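Local structure of NADH dehydrogenase (Methanothermobacter marburgensis, 4R81) at residues His76-Ile79 against Gly80-Asp83; Ser94-Pro97 against Ala98-Gly102; Lys101-Phe104 against Asp105-Thr109; Ala136-Glu140 against Glu141-Gly145; Ser154-Leu157 against Gly158-Leu162. The protein binds flavin mononucleotide in a flavodoxin-like fold and probably passes electrons from NAD(P)H to quinones as a dimeric oxidoreductase. All blocks are in the same frame, centred on the assembly; numbering follows the deposited sequence. Where two conformers were deposited one is given.

Contact 1: His76-Ile79 against Gly80-Asp83; sequences HERI and GRAD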
# COMPACT_ATOMS: atom_id res chain seq x y z
N HIS A 76 -19.50 5.58 2.32
CA HIS A 76 -20.43 4.46 2.36
C HIS A 76 -21.72 4.78 1.61
O HIS A 76 -22.29 3.91 0.96
CB HIS A 76 -20.69 4.03 3.81
CG HIS A 76 -19.50 3.43 4.48
ND1 HIS A 76 -19.54 2.95 5.77
CD2 HIS A 76 -18.24 3.22 4.04
CE1 HIS A 76 -18.35 2.48 6.10
NE2 HIS A 76 -17.54 2.63 5.06
N GLU A 77 -22.18 6.03 1.70
CA GLU A 77 -23.35 6.45 0.93
C GLU A 77 -23.09 6.40 -0.57
O GLU A 77 -23.93 5.93 -1.34
CB GLU A 77 -23.78 7.87 1.33
CG GLU A 77 -24.33 7.98 2.73
CD GLU A 77 -25.03 9.31 2.95
OE1 GLU A 77 -25.67 9.81 2.00
OE2 GLU A 77 -24.95 9.85 4.08
N ARG A 78 -21.92 6.88 -0.98
CA ARG A 78 -21.53 6.85 -2.39
C ARG A 78 -21.47 5.42 -2.93
O ARG A 78 -21.97 5.14 -4.03
CB ARG A 78 -20.19 7.56 -2.59
CG ARG A 78 -20.26 9.06 -2.32
CD ARG A 78 -18.89 9.71 -2.32
NE ARG A 78 -18.97 11.14 -2.05
CZ ARG A 78 -17.97 12.00 -2.25
NH1 ARG A 78 -16.82 11.57 -2.74
NH2 ARG A 78 -18.14 13.28 -1.97
N ILE A 79 -20.87 4.52 -2.16
CA ILE A 79 -20.82 3.11 -2.52
C ILE A 79 -22.24 2.52 -2.56
O ILE A 79 -22.57 1.71 -3.44
CB ILE A 79 -19.93 2.32 -1.53
CG1 ILE A 79 -18.50 2.87 -1.58
CG2 ILE A 79 -19.96 0.83 -1.84
CD1 ILE A 79 -17.59 2.36 -0.47
N GLY A 80 -23.08 2.93 -1.61
CA GLY A 80 -24.44 2.44 -1.54
C GLY A 80 -25.27 2.74 -2.78
O GLY A 80 -26.16 1.97 -3.13
N ARG A 81 -24.97 3.85 -3.44
CA ARG A 81 -25.71 4.25 -4.65
C ARG A 81 -25.24 3.47 -5.87
O ARG A 81 -25.89 3.49 -6.91
CB ARG A 81 -25.56 5.76 -4.91
CG ARG A 81 -26.14 6.64 -3.81
CD ARG A 81 -26.34 8.08 -4.27
NE ARG A 81 -25.09 8.82 -4.43
CZ ARG A 81 -24.52 9.54 -3.46
NH1 ARG A 81 -25.08 9.62 -2.27
NH2 ARG A 81 -23.39 10.19 -3.70
N ALA A 82 -24.12 2.77 -5.72
CA ALA A 82 -23.46 2.14 -6.86
C ALA A 82 -23.77 0.65 -7.03
O ALA A 82 -24.06 -0.06 -6.06
CB ALA A 82 -21.96 2.36 -6.78
N ASP A 83 -23.69 0.19 -8.27
CA ASP A 83 -23.77 -1.22 -8.60
C ASP A 83 -22.35 -1.75 -8.82
O ASP A 83 -22.11 -2.96 -8.76
CB ASP A 83 -24.61 -1.43 -9.86
CG ASP A 83 -25.98 -0.78 -9.77
OD1 ASP A 83 -26.84 -1.29 -9.01
OD2 ASP A 83 -26.21 0.24 -10.45
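Arg81 folds its side chain back along the last turn of helix 70-80, where the chain leaves the helix and heads for strand 84-90 of the flavodoxin-like sheet. Its CG rests 3.4 Å from Glu77 O. A bend at chi3 (-72°) turns the guanidinium over the backbone of the preceding turn, so that Arg78 CA lies over one of its faces, off toward the rim, and NH2 comes 3.6 Å from Arg78 CG. The two arginine side chains run side by side in the same direction with their guanidinium planes 55° apart. Each guanidinium has an acid of its own: Arg81 NH2 forms a salt bridge with Glu38 and Arg78 NE with Glu74, while Arg78 NH1 hydrogen-bonds to Tyr7 OH. Glu77 OE1, 4.3 Å from Arg81 NH1, is beyond a salt bridge, though the opposite charges probably still attract.

Behind these side chains the backbone is closing the helix. Gly80 N still bonds to His76 O, and Arg81 N to Glu77 O at 3.1 Å, with a weak second bond to Arg78 O. At Ala82 the three-residue spacing is all that remains: its N reaches Ile79 O at 3.0 Å from above the carbonyl plane, 61° out of it.

Contact 2: Ser94-Pro97 against Ala98-Gly102; sequences SDCP and AKLKG. With FMN (flavin mononucleotide), chain E.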
# COMPACT_ATOMS: atom_id res chain seq x y z
N SER A 94 4.71 -0.89 -6.26
CA SER A 94 3.97 -2.13 -6.41
C SER A 94 2.66 -2.22 -5.64
O SER A 94 2.15 -3.30 -5.41
CB SER A 94 4.88 -3.33 -6.10
OG SER A 94 5.97 -3.36 -7.01
N ASP A 95 2.10 -1.07 -5.26
CA ASP A 95 0.75 -1.03 -4.70
C ASP A 95 0.17 0.35 -5.01
O ASP A 95 0.81 1.17 -5.67
CB ASP A 95 0.79 -1.34 -3.20
CG ASP A 95 -0.59 -1.64 -2.59
OD1 ASP A 95 -1.60 -1.72 -3.32
OD2 ASP A 95 -0.66 -1.79 -1.36
N CYS A 96 -1.05 0.61 -4.56
CA CYS A 96 -1.63 1.90 -4.86
C CYS A 96 -0.97 3.05 -4.07
O CYS A 96 -0.22 2.84 -3.10
CB CYS A 96 -3.15 1.85 -4.66
SG CYS A 96 -3.58 1.39 -3.02
N PRO A 97 -1.20 4.29 -4.54
CA PRO A 97 -0.69 5.45 -3.81
C PRO A 97 -1.19 5.41 -2.38
O PRO A 97 -2.27 4.87 -2.12
CB PRO A 97 -1.35 6.62 -4.55
CG PRO A 97 -1.42 6.14 -5.95
CD PRO A 97 -1.81 4.69 -5.83
N ALA A 98 -0.40 5.95 -1.46
CA ALA A 98 -0.78 6.01 -0.06
C ALA A 98 -2.18 6.56 0.15
O ALA A 98 -2.90 6.11 1.04
CB ALA A 98 0.23 6.83 0.73
N LYS A 99 -2.56 7.55 -0.67
CA LYS A 99 -3.88 8.16 -0.57
C LYS A 99 -5.00 7.12 -0.73
O LYS A 99 -5.98 7.14 0.03
CB LYS A 99 -4.06 9.28 -1.61
CG LYS A 99 -5.47 9.85 -1.65
CD LYS A 99 -5.73 10.79 -0.48
CE LYS A 99 -5.19 12.19 -0.76
NZ LYS A 99 -5.17 13.05 0.46
N LEU A 100 -4.85 6.20 -1.68
CA LEU A 100 -5.85 5.17 -1.89
C LEU A 100 -5.73 4.07 -0.85
O LEU A 100 -6.75 3.51 -0.41
CB LEU A 100 -5.77 4.59 -3.31
CG LEU A 100 -6.77 3.50 -3.70
CD1 LEU A 100 -8.20 3.99 -3.50
CD2 LEU A 100 -6.53 3.07 -5.14
N LYS A 101 -4.51 3.74 -0.45
CA LYS A 101 -4.31 2.73 0.59
C LYS A 101 -5.04 3.17 1.85
O LYS A 101 -5.69 2.36 2.51
CB LYS A 101 -2.82 2.53 0.90
CG LYS A 101 -2.54 1.54 2.05
CD LYS A 101 -3.28 0.21 1.83
CE LYS A 101 -2.74 -0.91 2.70
NZ LYS A 101 -2.86 -0.60 4.15
N GLY A 102 -4.97 4.47 2.14
CA GLY A 102 -5.60 5.01 3.33
C GLY A 102 -7.11 4.99 3.23
O GLY A 102 -7.79 4.88 4.25
N1 FMN E . 6.02 1.65 -12.13
C2 FMN E . 6.06 0.28 -11.95
O2 FMN E . 5.92 -0.47 -12.90
N3 FMN E . 6.25 -0.25 -10.69
C4 FMN E . 6.40 0.58 -9.60
O4 FMN E . 6.55 0.09 -8.49
C4A FMN E . 6.37 1.97 -9.77
N5 FMN E . 6.53 2.82 -8.70
C5A FMN E . 6.48 4.19 -8.89
C6 FMN E . 6.63 5.05 -7.80
C7 FMN E . 6.59 6.43 -7.98
C7M FMN E . 6.73 7.35 -6.81
C8 FMN E . 6.39 6.96 -9.26
C8M FMN E . 6.35 8.44 -9.47
C9 FMN E . 6.25 6.09 -10.34
C9A FMN E . 6.29 4.71 -10.17
N10 FMN E . 6.15 3.85 -11.24
C10 FMN E . 6.18 2.49 -11.05
C1' FMN E . 5.91 4.37 -12.62
C2' FMN E . 4.43 4.80 -12.63
O2' FMN E . 3.55 3.69 -12.52
C3' FMN E . 4.13 5.67 -13.84
O3' FMN E . 4.76 6.91 -13.61
C4' FMN E . 2.62 5.88 -14.00
O4' FMN E . 1.96 4.68 -14.35
C5' FMN E . 2.31 6.94 -15.04
O5' FMN E . 0.95 7.26 -14.89
P FMN E . 0.56 8.73 -14.37
O1P FMN E . 0.98 9.71 -15.45
O2P FMN E . -0.93 8.81 -14.15
O3P FMN E . 1.33 9.01 -13.11
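Cys96 and Leu100 make the apolar part of this turn. Cys96 CB sits 3.6 Å from Leu100 CD2. In one of the two modelled conformers of Cys96, SG stands between its own backbone N and carbonyl carbon (chi1 59°), which swings it over the first helical turn; in that conformer Cys96 SG lies against Leu100 CG and 3.6 Å from Lys101 N.

Backbone bonds gather on one oxygen. Pro97 O accepts Lys101 N at 3.0 Å in a nearly straight bond (166°) lying in the carbonyl plane, and takes a weaker one from Leu100 N. Pro97 holds the N-cap position of helix 98-107, which follows the flavin-binding loop after strand 84-90 of the flavodoxin-like fold. At the far end of the loop Ser94 N gives a weak bond to FMN O4, 3.1 Å away.

Charged and polar groups tie the turn to its surroundings. Asp95 OD1 accepts a weak bond from Cys96 N. Across the dimer interface Cys96 O accepts a bond from Lys101 NZ of the second subunit. Lys99 NZ, hydrogen-bonded to Phe47 O of its own chain, also forms a salt bridge with Glu50 of the second subunit.

Contact 3: Lys101-Phe104 against Asp105-Thr109; sequences KGWF and DRVWT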
# COMPACT_ATOMS: atom_id res chain seq x y z
N LYS A 101 -4.51 3.74 -0.45
CA LYS A 101 -4.31 2.73 0.59
C LYS A 101 -5.04 3.17 1.85
O LYS A 101 -5.69 2.36 2.51
CB LYS A 101 -2.82 2.53 0.90
CG LYS A 101 -2.54 1.54 2.05
CD LYS A 101 -3.28 0.21 1.83
CE LYS A 101 -2.74 -0.91 2.70
NZ LYS A 101 -2.86 -0.60 4.15
N GLY A 102 -4.97 4.47 2.14
CA GLY A 102 -5.60 5.01 3.33
C GLY A 102 -7.11 4.99 3.23
O GLY A 102 -7.79 4.88 4.25
N TRP A 103 -7.62 5.08 2.00
CA TRP A 103 -9.04 4.93 1.77
C TRP A 103 -9.49 3.53 2.21
O TRP A 103 -10.48 3.40 2.92
CB TRP A 103 -9.37 5.18 0.30
CG TRP A 103 -10.83 5.23 -0.03
CD1 TRP A 103 -11.62 6.34 -0.05
CD2 TRP A 103 -11.67 4.13 -0.42
NE1 TRP A 103 -12.90 6.01 -0.42
CE2 TRP A 103 -12.96 4.66 -0.66
CE3 TRP A 103 -11.46 2.76 -0.60
CZ2 TRP A 103 -14.04 3.86 -1.06
CZ3 TRP A 103 -12.53 1.96 -1.00
CH2 TRP A 103 -13.80 2.52 -1.22
N PHE A 104 -8.75 2.49 1.83
CA PHE A 104 -9.09 1.15 2.30
C PHE A 104 -9.01 1.07 3.83
O PHE A 104 -9.94 0.58 4.48
CB PHE A 104 -8.19 0.09 1.65
CG PHE A 104 -8.47 -0.13 0.18
CD1 PHE A 104 -9.65 -0.73 -0.24
CD2 PHE A 104 -7.54 0.26 -0.77
CE1 PHE A 104 -9.90 -0.92 -1.59
CE2 PHE A 104 -7.79 0.07 -2.13
CZ PHE A 104 -8.97 -0.53 -2.54
N ASP A 105 -7.91 1.58 4.40
CA ASP A 105 -7.70 1.50 5.85
C ASP A 105 -8.87 2.11 6.61
O ASP A 105 -9.32 1.57 7.63
CB ASP A 105 -6.42 2.25 6.28
CG ASP A 105 -5.14 1.66 5.71
OD1 ASP A 105 -5.16 0.50 5.23
OD2 ASP A 105 -4.11 2.37 5.75
N ARG A 106 -9.37 3.24 6.11
CA ARG A 106 -10.38 4.03 6.80
C ARG A 106 -11.83 3.71 6.42
O ARG A 106 -12.74 3.89 7.23
CB ARG A 106 -10.12 5.52 6.59
CG ARG A 106 -8.77 6.01 7.12
CD ARG A 106 -8.69 7.53 7.15
NE ARG A 106 -9.76 8.08 7.98
CZ ARG A 106 -10.67 8.96 7.57
NH1 ARG A 106 -10.64 9.44 6.34
NH2 ARG A 106 -11.61 9.37 8.42
N VAL A 107 -12.03 3.24 5.19
CA VAL A 107 -13.38 3.07 4.68
C VAL A 107 -13.87 1.64 4.81
O VAL A 107 -15.05 1.40 5.01
CB VAL A 107 -13.51 3.62 3.23
CG1 VAL A 107 -14.93 3.42 2.66
CG2 VAL A 107 -13.13 5.11 3.19
N TRP A 108 -12.95 0.68 4.76
CA TRP A 108 -13.33 -0.72 4.93
C TRP A 108 -13.45 -1.04 6.42
O TRP A 108 -12.58 -1.70 7.01
CB TRP A 108 -12.30 -1.64 4.27
CG TRP A 108 -12.45 -1.98 2.78
CD1 TRP A 108 -11.68 -2.87 2.09
CD2 TRP A 108 -13.41 -1.46 1.81
NE1 TRP A 108 -12.08 -2.95 0.78
CE2 TRP A 108 -13.13 -2.10 0.58
CE3 TRP A 108 -14.45 -0.53 1.87
CZ2 TRP A 108 -13.87 -1.84 -0.58
CZ3 TRP A 108 -15.18 -0.27 0.71
CH2 TRP A 108 -14.89 -0.93 -0.50
N THR A 109 -14.53 -0.58 7.04
CA THR A 109 -14.67 -0.62 8.50
C THR A 109 -15.34 -1.87 9.03
O THR A 109 -16.09 -2.54 8.32
CB THR A 109 -15.44 0.62 9.01
OG1 THR A 109 -16.69 0.73 8.32
CG2 THR A 109 -14.64 1.86 8.76
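Trp103 holds its CG opposite the backbone N (chi1 -173°), whereas Trp108 holds its own opposite the carbonyl carbon; five positions apart, Trp103 in the helix and Trp108 just past its end, they bring their two indoles together with these settings. The six-membered rings meet edge-to-face, the edge of Trp103 turned to the face of Trp108, with centroids 4.9 Å apart and planes at 60°. Phe104 adds its edge to the same Trp108 face, steeply inclined to it: CD1 lies 3.4 Å from Trp108 NE1, above the five-membered ring. The three rings form an aromatic cluster at the C-terminal end of helix 98-107.

One turn on, Val107 CG2 sits over a face of Trp103 in a CH-pi contact, 3.7 Å from the five-membered ring centroid and only 7° off its normal. An alanine in place of Trp103 has no ring, and is likely to leave Val107 CG2 without its face, Trp108 with one edge fewer against it and Glu75 without its indole donor.

At the other end Lys101 NZ reaches across to Asp105 in a 2.8 Å salt bridge, Asp105 OD1 offering its syn lone pair; NZ is also bonded to the Trp92 carbonyl of the second subunit. Asp105 OD2 bonds to Ala98 N of the second subunit, and Asp105 touches the FMN bound there.

Both indole nitrogens have partners, Glu75 for Trp103 and the carbonyl of Arg160 for Trp108, so the buried rings keep their polar edges satisfied. Asp105 probably offsets the buried lysine charge with OD1 while its OD2 meets the other chain.

Contact 4: Ala136-Glu140 against Glu141-Gly145; sequences AGHTE and EDLEG. With FMN (flavin mononucleotide), chain E.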
# COMPACT_ATOMS: atom_id res chain seq x y z
N ALA A 136 1.14 1.51 -15.06
CA ALA A 136 2.45 1.13 -14.54
C ALA A 136 3.56 1.49 -15.51
O ALA A 136 3.35 1.48 -16.72
CB ALA A 136 2.50 -0.35 -14.23
N GLY A 137 4.73 1.82 -14.98
CA GLY A 137 5.90 2.03 -15.80
C GLY A 137 6.36 0.74 -16.46
O GLY A 137 6.65 0.71 -17.66
N HIS A 138 6.45 -0.33 -15.67
CA HIS A 138 6.78 -1.63 -16.22
C HIS A 138 5.68 -2.14 -17.13
O HIS A 138 4.52 -1.77 -16.98
CB HIS A 138 7.03 -2.64 -15.10
CG HIS A 138 8.36 -2.47 -14.44
ND1 HIS A 138 9.54 -2.64 -15.12
CD2 HIS A 138 8.69 -2.15 -13.17
CE1 HIS A 138 10.55 -2.43 -14.30
NE2 HIS A 138 10.07 -2.12 -13.11
N THR A 139 6.03 -2.99 -18.09
CA THR A 139 5.02 -3.65 -18.89
C THR A 139 4.34 -4.72 -18.05
O THR A 139 4.91 -5.22 -17.08
CB THR A 139 5.62 -4.29 -20.15
OG1 THR A 139 6.63 -5.23 -19.76
CG2 THR A 139 6.22 -3.23 -21.05
N GLU A 140 3.11 -5.07 -18.43
CA GLU A 140 2.40 -6.13 -17.73
C GLU A 140 3.18 -7.42 -17.86
O GLU A 140 3.20 -8.24 -16.95
CB GLU A 140 0.99 -6.30 -18.30
CG GLU A 140 0.18 -7.38 -17.60
CD GLU A 140 -1.23 -7.48 -18.12
OE1 GLU A 140 -1.48 -6.98 -19.25
OE2 GLU A 140 -2.08 -8.06 -17.41
N GLU A 141 3.85 -7.58 -19.00
CA GLU A 141 4.67 -8.76 -19.24
C GLU A 141 5.79 -8.89 -18.19
O GLU A 141 6.01 -9.97 -17.63
CB GLU A 141 5.27 -8.72 -20.65
CG GLU A 141 6.08 -9.95 -21.03
CD GLU A 141 7.52 -9.63 -21.38
OE1 GLU A 141 7.85 -9.58 -22.59
OE2 GLU A 141 8.33 -9.43 -20.46
N ASP A 142 6.48 -7.79 -17.94
CA ASP A 142 7.55 -7.78 -16.95
C ASP A 142 7.01 -7.99 -15.54
O ASP A 142 7.61 -8.69 -14.74
CB ASP A 142 8.37 -6.49 -17.05
CG ASP A 142 9.25 -6.45 -18.29
OD1 ASP A 142 9.91 -7.47 -18.59
OD2 ASP A 142 9.27 -5.41 -18.97
N LEU A 143 5.85 -7.40 -15.25
CA LEU A 143 5.22 -7.58 -13.94
C LEU A 143 4.69 -9.00 -13.74
O LEU A 143 4.75 -9.54 -12.63
CB LEU A 143 4.10 -6.56 -13.72
CG LEU A 143 4.50 -5.09 -13.63
CD1 LEU A 143 3.25 -4.23 -13.54
CD2 LEU A 143 5.42 -4.82 -12.44
N GLU A 144 4.16 -9.61 -14.80
CA GLU A 144 3.73 -11.01 -14.74
C GLU A 144 4.95 -11.88 -14.50
O GLU A 144 4.92 -12.82 -13.71
CB GLU A 144 3.03 -11.44 -16.03
CG GLU A 144 1.66 -10.82 -16.25
CD GLU A 144 0.58 -11.38 -15.34
OE1 GLU A 144 0.85 -12.34 -14.59
OE2 GLU A 144 -0.56 -10.85 -15.38
N GLY A 145 6.04 -11.55 -15.20
CA GLY A 145 7.25 -12.33 -15.12
C GLY A 145 7.89 -12.32 -13.74
O GLY A 145 8.39 -13.35 -13.29
N1 FMN E . 6.02 1.65 -12.13
C2 FMN E . 6.06 0.28 -11.95
O2 FMN E . 5.92 -0.47 -12.90
N3 FMN E . 6.25 -0.25 -10.69
C4 FMN E . 6.40 0.58 -9.60
O4 FMN E . 6.55 0.09 -8.49
C4A FMN E . 6.37 1.97 -9.77
N5 FMN E . 6.53 2.82 -8.70
C5A FMN E . 6.48 4.19 -8.89
C6 FMN E . 6.63 5.05 -7.80
C7 FMN E . 6.59 6.43 -7.98
C7M FMN E . 6.73 7.35 -6.81
C8 FMN E . 6.39 6.96 -9.26
C8M FMN E . 6.35 8.44 -9.47
C9 FMN E . 6.25 6.09 -10.34
C9A FMN E . 6.29 4.71 -10.17
N10 FMN E . 6.15 3.85 -11.24
C10 FMN E . 6.18 2.49 -11.05
C1' FMN E . 5.91 4.37 -12.62
C2' FMN E . 4.43 4.80 -12.63
O2' FMN E . 3.55 3.69 -12.52
C3' FMN E . 4.13 5.67 -13.84
O3' FMN E . 4.76 6.91 -13.61
C4' FMN E . 2.62 5.88 -14.00
O4' FMN E . 1.96 4.68 -14.35
C5' FMN E . 2.31 6.94 -15.04
O5' FMN E . 0.95 7.26 -14.89
P FMN E . 0.56 8.73 -14.37
O1P FMN E . 0.98 9.71 -15.45
O2P FMN E . -0.93 8.81 -14.15
O3P FMN E . 1.33 9.01 -13.11
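Thr139 OG1 works both ways at the start of helix 140-146. As N-cap it accepts Asp142 N at 3.1 Å, and it donates to Asp142 OD2 at 2.8 Å, meeting that oxygen from above the carboxylate plane. Its chi1 of 57° sets OG1 between backbone N and carbonyl carbon, facing the first turn. A valine here would probably leave Asp142 N without its cap and the Asp142 carboxylate without the hydroxyl, with that carboxylate freer to turn.

The next acceptors are served by the backbone: Thr139 O takes Leu143 N, and Glu140 O takes Glu144 N at 2.7 Å. Glu140 and Glu144 run side by side with OE2 atoms 3.8 Å apart, a like-charge approach probably eased by the Glu144 salt bridge to Arg153. Leu143 tucks its two methyls against Ala136 CB and His138 CB.

On the flavin side, His138 N gives O2 of FMN a nearly straight 2.8 Å bond (167°). Gly137 N binds FMN N1 at 3.1 Å and, weakly, the ribityl O2'. These donors would probably stabilise negative charge at N1 and O2 of a reduced flavin. The segment is a flavin-binding loop of the flavodoxin-like fold, running from strand 129-135 into a capped helix.

Contact 5: Ser154-Leu157 against Gly158-Leu162; sequences SVML and GDRLL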
# COMPACT_ATOMS: atom_id res chain seq x y z
N SER A 154 -3.54 -10.80 -5.77
CA SER A 154 -3.80 -11.36 -4.44
C SER A 154 -4.24 -10.29 -3.45
O SER A 154 -5.16 -10.50 -2.65
CB SER A 154 -2.55 -12.06 -3.89
OG SER A 154 -2.25 -13.21 -4.66
N VAL A 155 -3.59 -9.14 -3.51
CA VAL A 155 -3.83 -8.07 -2.56
C VAL A 155 -5.07 -7.25 -2.90
O VAL A 155 -5.99 -7.11 -2.09
CB VAL A 155 -2.58 -7.17 -2.46
CG1 VAL A 155 -2.86 -5.93 -1.60
CG2 VAL A 155 -1.41 -7.96 -1.89
N MET A 156 -5.11 -6.71 -4.12
CA MET A 156 -6.18 -5.80 -4.50
C MET A 156 -7.46 -6.56 -4.85
O MET A 156 -8.52 -6.29 -4.30
CB MET A 156 -5.71 -4.94 -5.67
CG MET A 156 -6.60 -3.78 -5.98
SD MET A 156 -6.48 -2.50 -4.72
CE MET A 156 -7.44 -1.24 -5.54
N LEU A 157 -7.35 -7.52 -5.76
CA LEU A 157 -8.54 -8.27 -6.17
C LEU A 157 -8.98 -9.24 -5.08
O LEU A 157 -10.16 -9.31 -4.75
CB LEU A 157 -8.28 -9.02 -7.49
CG LEU A 157 -7.88 -8.14 -8.67
CD1 LEU A 157 -7.77 -8.94 -9.96
CD2 LEU A 157 -8.88 -7.01 -8.84
N GLY A 158 -8.03 -9.97 -4.51
CA GLY A 158 -8.35 -10.98 -3.52
C GLY A 158 -8.82 -10.40 -2.19
O GLY A 158 -10.00 -10.51 -1.85
N ASP A 159 -7.91 -9.80 -1.44
CA ASP A 159 -8.22 -9.35 -0.09
C ASP A 159 -9.12 -8.12 -0.07
O ASP A 159 -10.12 -8.08 0.65
CB ASP A 159 -6.93 -9.06 0.67
CG ASP A 159 -7.17 -8.74 2.13
OD1 ASP A 159 -7.99 -9.44 2.77
OD2 ASP A 159 -6.54 -7.79 2.65
N ARG A 160 -8.76 -7.11 -0.85
CA ARG A 160 -9.43 -5.82 -0.72
C ARG A 160 -10.78 -5.73 -1.43
O ARG A 160 -11.58 -4.85 -1.13
CB ARG A 160 -8.52 -4.69 -1.20
CG ARG A 160 -7.35 -4.42 -0.29
CD ARG A 160 -6.41 -3.39 -0.88
NE ARG A 160 -5.11 -3.41 -0.21
CZ ARG A 160 -4.01 -2.81 -0.68
NH1 ARG A 160 -4.05 -2.12 -1.81
NH2 ARG A 160 -2.88 -2.91 -0.01
N LEU A 161 -11.05 -6.64 -2.37
CA LEU A 161 -12.29 -6.55 -3.13
C LEU A 161 -13.16 -7.80 -2.98
O LEU A 161 -14.21 -7.74 -2.34
CB LEU A 161 -12.01 -6.20 -4.60
CG LEU A 161 -11.44 -4.78 -4.74
CD1 LEU A 161 -10.92 -4.52 -6.15
CD2 LEU A 161 -12.48 -3.71 -4.35
N LEU A 162 -12.72 -8.92 -3.53
CA LEU A 162 -13.45 -10.17 -3.32
C LEU A 162 -13.57 -10.46 -1.82
O LEU A 162 -14.59 -10.98 -1.37
CB LEU A 162 -12.78 -11.34 -4.04
CG LEU A 162 -12.80 -11.34 -5.58
CD1 LEU A 162 -11.85 -12.39 -6.16
CD2 LEU A 162 -14.21 -11.54 -6.11
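Leu157 O accepts Leu162 N at 2.9 Å, with the donor nearly along the C=O axis. Two more bonds repeat this five-residue spacing, Asp159 N to Ser154 O and Arg160 N to Val155 O at 3.0 Å, so the helix is widened into a pi-type turn. Gly158 sits in it where a CB would clash with Ser154 O.

Arg160 lies along this turn with its chain extended from CG to NE. Val155 CG1 covers one face of the guanidinium, 3.4 Å from NH2, the two side chains pointing the same way. Met156 crosses the arginine at about a right angle and places SD at the guanidinium edge, 3.8 Å from NH1. These turns belong to helix 148-162 of the flavodoxin-like fold, which packs Met156, Leu157 and Leu161 onto the parallel sheet, against Val132 among others. Between the leucines, Leu157 CD2 and Leu161 CD1 stand 4.2 Å apart.

The polar ends are held from both chains. Arg160 NH2 forms a salt bridge with Asp95 of its own chain, while NE bonds to Trp93 O of the second subunit. Asp159 OD2 bonds to Ser94 OG of that subunit, and the nearest atoms of the Asp159 side chain and a bound FMN are about 4 Å apart.

In the fold
The five contacts come in chain order within a single flavodoxin-like domain, contacts 2 and 3 overlapping on helix 98-107 with their centres 10 Å apart. Contact 1 leads from helix 70-80 into strand 84-90. Contact 3 is the meeting point: there helix 98-107 touches helix 70-80 of contact 1 and helix 148-162 of contact 5. Contact 2 also meets contact 5, where the loop before helix 98-107 reaches helix 148-162. Contact 4 lies across the chain's centre from contact 1, about 32 Å between centres, yet joins contact 2 in binding one FMN. Contacts 2, 3 and 5 meet the second subunit, linking flavin site and dimer interface.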